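Local coordinates for binding component of ABC transporter (PDB 3K4U), which probably serves as the solute-binding component of an ABC transporter, a family 3 binding protein that holds lysine in its pocket, at residues L111-F122 and F134-E145. Residues are numbered along the deposited sequence; the frame is centred on the assembly and turned at random.
Sequences LDKPELTLVTKF and FKNAKLKTYDTE. With LYS (lysine), chain K.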
loop_
_atom_site.group_PDB
_atom_site.type_symbol
_atom_site.label_atom_id
_atom_site.label_comp_id
_atom_site.label_asym_id
_atom_site.label_seq_id
_atom_site.Cartn_x
_atom_site.Cartn_y
_atom_site.Cartn_z
ATOM N N LEU E 111 11.356 -36.554 17.319
ATOM C CA LEU E 111 12.344 -37.432 16.665
ATOM C C LEU E 111 13.746 -37.495 17.272
ATOM O O LEU E 111 14.628 -38.174 16.723
ATOM C CB LEU E 111 12.428 -37.133 15.163
ATOM C CG LEU E 111 11.937 -38.187 14.159
ATOM C CD1 LEU E 111 10.948 -39.196 14.757
ATOM C CD2 LEU E 111 11.315 -37.510 12.943
ATOM N N ASP E 112 13.958 -36.826 18.406
ATOM C CA ASP E 112 15.278 -36.828 19.040
ATOM C C ASP E 112 15.796 -38.103 19.687
ATOM O O ASP E 112 16.992 -38.191 19.952
ATOM C CB ASP E 112 15.408 -35.717 20.053
ATOM C CG ASP E 112 16.243 -34.610 19.543
ATOM O OD1 ASP E 112 15.772 -33.979 18.592
ATOM O OD2 ASP E 112 17.355 -34.382 20.069
ATOM N N LYS E 113 14.930 -39.078 19.947
ATOM C CA LYS E 113 15.342 -40.309 20.647
ATOM C C LYS E 113 16.758 -40.783 20.269
ATOM O O LYS E 113 17.081 -40.835 19.084
ATOM C CB LYS E 113 14.333 -41.437 20.403
ATOM C CG LYS E 113 12.900 -41.104 20.753
ATOM C CD LYS E 113 12.064 -40.918 19.503
ATOM C CE LYS E 113 10.571 -41.083 19.791
ATOM N NZ LYS E 113 10.024 -40.064 20.746
ATOM N N PRO E 114 17.598 -41.144 21.273
ATOM C CA PRO E 114 18.951 -41.614 20.930
ATOM C C PRO E 114 18.902 -42.998 20.269
ATOM O O PRO E 114 19.875 -43.415 19.638
ATOM C CB PRO E 114 19.676 -41.664 22.286
ATOM C CG PRO E 114 18.642 -41.273 23.338
ATOM C CD PRO E 114 17.294 -41.386 22.698
ATOM N N GLU E 115 17.768 -43.689 20.436
ATOM C CA GLU E 115 17.375 -44.842 19.621
ATOM C C GLU E 115 17.659 -44.528 18.139
ATOM O O GLU E 115 18.382 -45.262 17.449
ATOM C CB GLU E 115 15.867 -45.107 19.800
ATOM C CG GLU E 115 15.477 -46.531 20.235
ATOM C CD GLU E 115 15.632 -47.625 19.154
ATOM O OE1 GLU E 115 15.743 -48.824 19.534
ATOM O OE2 GLU E 115 15.618 -47.304 17.943
ATOM N N LEU E 116 17.097 -43.414 17.677
ATOM C CA LEU E 116 17.168 -43.009 16.283
ATOM C C LEU E 116 18.546 -42.568 15.775
ATOM O O LEU E 116 19.333 -41.941 16.493
ATOM C CB LEU E 116 16.126 -41.922 16.014
ATOM C CG LEU E 116 14.685 -42.421 16.205
ATOM C CD1 LEU E 116 13.751 -41.262 16.377
ATOM C CD2 LEU E 116 14.224 -43.327 15.058
ATOM N N THR E 117 18.808 -42.910 14.516
ATOM C CA THR E 117 20.028 -42.532 13.798
ATOM C C THR E 117 19.658 -41.556 12.683
ATOM O O THR E 117 18.703 -41.819 11.923
ATOM C CB THR E 117 20.663 -43.771 13.162
ATOM O OG1 THR E 117 20.333 -44.933 13.951
ATOM C CG2 THR E 117 22.163 -43.606 13.074
ATOM N N LEU E 118 20.390 -40.442 12.584
ATOM C CA LEU E 118 20.125 -39.416 11.556
ATOM C C LEU E 118 21.355 -39.023 10.705
ATOM O O LEU E 118 22.431 -38.673 11.224
ATOM C CB LEU E 118 19.535 -38.191 12.233
ATOM C CG LEU E 118 19.601 -36.785 11.640
ATOM C CD1 LEU E 118 18.233 -36.384 11.149
ATOM C CD2 LEU E 118 20.078 -35.861 12.732
ATOM N N VAL E 119 21.180 -39.059 9.386
ATOM C CA VAL E 119 22.319 -38.856 8.480
ATOM C C VAL E 119 22.216 -37.707 7.483
ATOM O O VAL E 119 21.130 -37.420 6.920
ATOM C CB VAL E 119 22.726 -40.133 7.747
ATOM C CG1 VAL E 119 23.304 -41.136 8.739
ATOM C CG2 VAL E 119 21.557 -40.719 7.008
ATOM N N THR E 120 23.365 -37.060 7.276
ATOM C CA THR E 120 23.511 -36.066 6.226
ATOM C C THR E 120 24.949 -35.977 5.640
ATOM O O THR E 120 25.866 -36.724 6.037
ATOM C CB THR E 120 23.033 -34.687 6.715
ATOM O OG1 THR E 120 22.604 -33.900 5.594
ATOM C CG2 THR E 120 24.133 -33.960 7.470
ATOM N N LYS E 121 25.133 -35.050 4.711
ATOM C CA LYS E 121 26.418 -34.872 4.095
ATOM C C LYS E 121 27.353 -34.089 5.026
ATOM O O LYS E 121 26.885 -33.293 5.864
ATOM C CB LYS E 121 26.248 -34.138 2.770
ATOM C CG LYS E 121 27.568 -33.549 2.211
ATOM C CD LYS E 121 27.234 -32.555 1.108
ATOM C CE LYS E 121 28.443 -32.150 0.334
ATOM N NZ LYS E 121 28.981 -33.280 -0.442
ATOM N N PHE E 122 28.661 -34.279 4.856
ATOM C CA PHE E 122 29.636 -33.645 5.737
ATOM C C PHE E 122 29.891 -32.163 5.437
ATOM O O PHE E 122 29.937 -31.743 4.259
ATOM C CB PHE E 122 30.962 -34.413 5.728
ATOM C CG PHE E 122 32.014 -33.805 6.614
ATOM C CD1 PHE E 122 32.043 -34.096 7.998
ATOM C CD2 PHE E 122 32.950 -32.907 6.095
ATOM C CE1 PHE E 122 33.009 -33.531 8.841
ATOM C CE2 PHE E 122 33.927 -32.318 6.944
ATOM C CZ PHE E 122 33.942 -32.635 8.324
ATOM N N PHE E 134 19.371 -31.072 16.778
ATOM C CA PHE E 134 19.295 -32.412 17.358
ATOM C C PHE E 134 20.322 -32.616 18.459
ATOM O O PHE E 134 21.525 -32.341 18.295
ATOM C CB PHE E 134 19.344 -33.502 16.282
ATOM C CG PHE E 134 18.116 -33.521 15.395
ATOM C CD1 PHE E 134 17.006 -34.274 15.741
ATOM C CD2 PHE E 134 18.061 -32.756 14.232
ATOM C CE1 PHE E 134 15.871 -34.282 14.935
ATOM C CE2 PHE E 134 16.924 -32.756 13.430
ATOM C CZ PHE E 134 15.834 -33.521 13.778
ATOM N N LYS E 135 19.806 -33.073 19.593
ATOM C CA LYS E 135 20.536 -33.087 20.844
ATOM C C LYS E 135 20.759 -34.512 21.301
ATOM O O LYS E 135 21.794 -34.820 21.879
ATOM C CB LYS E 135 19.744 -32.335 21.920
ATOM C CG LYS E 135 18.908 -31.139 21.427
ATOM C CD LYS E 135 19.783 -30.010 20.902
ATOM C CE LYS E 135 20.735 -29.472 21.981
ATOM N NZ LYS E 135 21.515 -28.299 21.465
ATOM N N ASN E 136 19.769 -35.366 21.043
ATOM C CA ASN E 136 19.814 -36.779 21.426
ATOM C C ASN E 136 20.177 -37.766 20.304
ATOM O O ASN E 136 20.730 -38.831 20.581
ATOM C CB ASN E 136 18.464 -37.238 21.992
ATOM C CG ASN E 136 17.913 -36.320 23.033
ATOM O OD1 ASN E 136 16.827 -35.777 22.859
ATOM N ND2 ASN E 136 18.639 -36.148 24.132
ATOM N N ALA E 137 19.814 -37.439 19.062
ATOM C CA ALA E 137 19.834 -38.424 17.979
ATOM C C ALA E 137 21.245 -38.684 17.504
ATOM O O ALA E 137 22.098 -37.808 17.614
ATOM C CB ALA E 137 18.959 -37.976 16.835
ATOM N N LYS E 138 21.502 -39.895 17.007
ATOM C CA LYS E 138 22.809 -40.187 16.404
ATOM C C LYS E 138 22.911 -39.424 15.100
ATOM O O LYS E 138 22.020 -39.515 14.249
ATOM C CB LYS E 138 22.983 -41.671 16.098
ATOM C CG LYS E 138 23.636 -42.512 17.166
ATOM C CD LYS E 138 23.578 -43.982 16.733
ATOM C CE LYS E 138 23.290 -44.924 17.913
ATOM N NZ LYS E 138 22.822 -46.275 17.449
ATOM N N LEU E 139 23.993 -38.669 14.953
ATOM C CA LEU E 139 24.305 -38.024 13.689
ATOM C C LEU E 139 25.561 -38.606 13.038
ATOM O O LEU E 139 26.671 -38.473 13.579
ATOM C CB LEU E 139 24.445 -36.501 13.843
ATOM C CG LEU E 139 24.765 -35.761 12.533
ATOM C CD1 LEU E 139 23.482 -35.385 11.804
ATOM C CD2 LEU E 139 25.612 -34.527 12.792
ATOM N N LYS E 140 25.360 -39.218 11.868
ATOM C CA LYS E 140 26.448 -39.707 11.021
ATOM C C LYS E 140 26.504 -38.960 9.698
ATOM O O LYS E 140 25.481 -38.522 9.164
ATOM C CB LYS E 140 26.292 -41.193 10.742
ATOM C CG LYS E 140 26.683 -42.085 11.899
ATOM C CD LYS E 140 27.161 -43.425 11.397
ATOM C CE LYS E 140 26.065 -44.187 10.713
ATOM N NZ LYS E 140 26.453 -45.598 10.594
ATOM N N THR E 141 27.714 -38.853 9.161
ATOM C CA THR E 141 27.963 -38.008 8.000
ATOM C C THR E 141 28.713 -38.726 6.873
ATOM O O THR E 141 29.558 -39.572 7.113
ATOM C CB THR E 141 28.813 -36.789 8.364
ATOM O OG1 THR E 141 30.139 -37.241 8.685
ATOM C CG2 THR E 141 28.207 -36.018 9.510
ATOM N N TYR E 142 28.413 -38.310 5.648
ATOM C CA TYR E 142 28.900 -38.925 4.461
ATOM C C TYR E 142 29.264 -37.861 3.443
ATOM O O TYR E 142 28.650 -36.781 3.395
ATOM C CB TYR E 142 27.817 -39.851 3.913
ATOM C CG TYR E 142 27.526 -40.991 4.864
ATOM C CD1 TYR E 142 28.314 -42.138 4.851
ATOM C CD2 TYR E 142 26.486 -40.905 5.805
ATOM C CE1 TYR E 142 28.078 -43.171 5.718
ATOM C CE2 TYR E 142 26.242 -41.943 6.685
ATOM C CZ TYR E 142 27.046 -43.081 6.635
ATOM O OH TYR E 142 26.833 -44.134 7.504
ATOM N N ASP E 143 30.255 -38.193 2.622
ATOM C CA ASP E 143 30.759 -37.343 1.552
ATOM C C ASP E 143 29.727 -36.876 0.537
ATOM O O ASP E 143 29.911 -35.815 -0.071
ATOM C CB ASP E 143 31.923 -38.045 0.840
ATOM C CG ASP E 143 33.118 -38.214 1.753
ATOM O OD1 ASP E 143 33.345 -37.273 2.569
ATOM O OD2 ASP E 143 33.808 -39.273 1.675
ATOM N N THR E 144 28.655 -37.645 0.344
ATOM C CA THR E 144 27.599 -37.210 -0.587
ATOM C C THR E 144 26.142 -37.340 -0.092
ATOM O O THR E 144 25.806 -38.207 0.719
ATOM C CB THR E 144 27.741 -37.848 -1.998
ATOM O OG1 THR E 144 27.440 -39.254 -1.938
ATOM C CG2 THR E 144 29.128 -37.613 -2.556
ATOM N N GLU E 145 25.294 -36.460 -0.594
ATOM C CA GLU E 145 23.895 -36.439 -0.220
ATOM C C GLU E 145 23.358 -37.817 -0.444
ATOM O O GLU E 145 22.680 -38.377 0.423
ATOM C CB GLU E 145 23.097 -35.471 -1.108
ATOM C CG GLU E 145 23.361 -34.002 -0.889
ATOM C CD GLU E 145 24.435 -33.437 -1.796
ATOM O OE1 GLU E 145 24.231 -32.329 -2.353
ATOM O OE2 GLU E 145 25.487 -34.094 -1.966
HETATM N N LYS K . 22.603 -25.068 1.264
HETATM C CA LYS K . 23.589 -26.114 1.439
HETATM C C LYS K . 24.826 -25.481 2.035
HETATM O O LYS K . 25.100 -24.316 1.755
HETATM C CB LYS K . 23.943 -26.744 0.084
HETATM C CG LYS K . 24.534 -28.132 0.160
HETATM C CD LYS K . 25.532 -28.332 -0.925
HETATM C CE LYS K . 25.900 -29.806 -1.127
HETATM N NZ LYS K . 26.629 -30.042 -2.400
HETATM O OXT LYS K . 25.570 -26.105 2.788
#
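Leu-118 packs on the face of the sheet it shares with Leu-139: its CG stands anti to the backbone N (chi1 157°), which brings CD2 over one face of the Phe-134 ring and 3.6 Å from CD1 of Leu-139. Beside this tight apolar core, Asp-112 ties down the turn that follows helix 125-133. Its OD2 takes two backbone donors, the N of Lys-135 on the syn lone pair at 2.8 Å and the N of Asn-136 on the anti side, while the carboxylate plane is turned only 11° from that of the Phe-134 ring, OD1 standing near CD1. With the carboxylate gone, as in an alanine at Asp-112, both amides would probably lose their shared acceptor, leaving the turn less firmly held. Strands 117-121 and 138-142 run parallel, with alternating backbone bonds from Lys-138 N to Leu-116 O through to Phe-122 N and Tyr-142 O. The other face is looser: Thr-117 CG2 leans on Lys-138 CB, Val-119 CG1 meets the edge of the Tyr-142 ring at CE2 (3.7 Å), and the chains of Lys-138 and Lys-140 run out to solvent. At the C-terminal ends, Lys-121 NZ bonds to Asp-143 O at 2.7 Å and makes a long salt bridge with Glu-145, whose OE1 weakly accepts from the side-chain amine of the bound lysine. With helix 125-133 between them, the two strands make a beta-alpha-beta unit; the helix lies over the Leu-118 face, with Ala-130 against Leu-139, and strand 159-163 runs parallel along the other edge of strand 117-121.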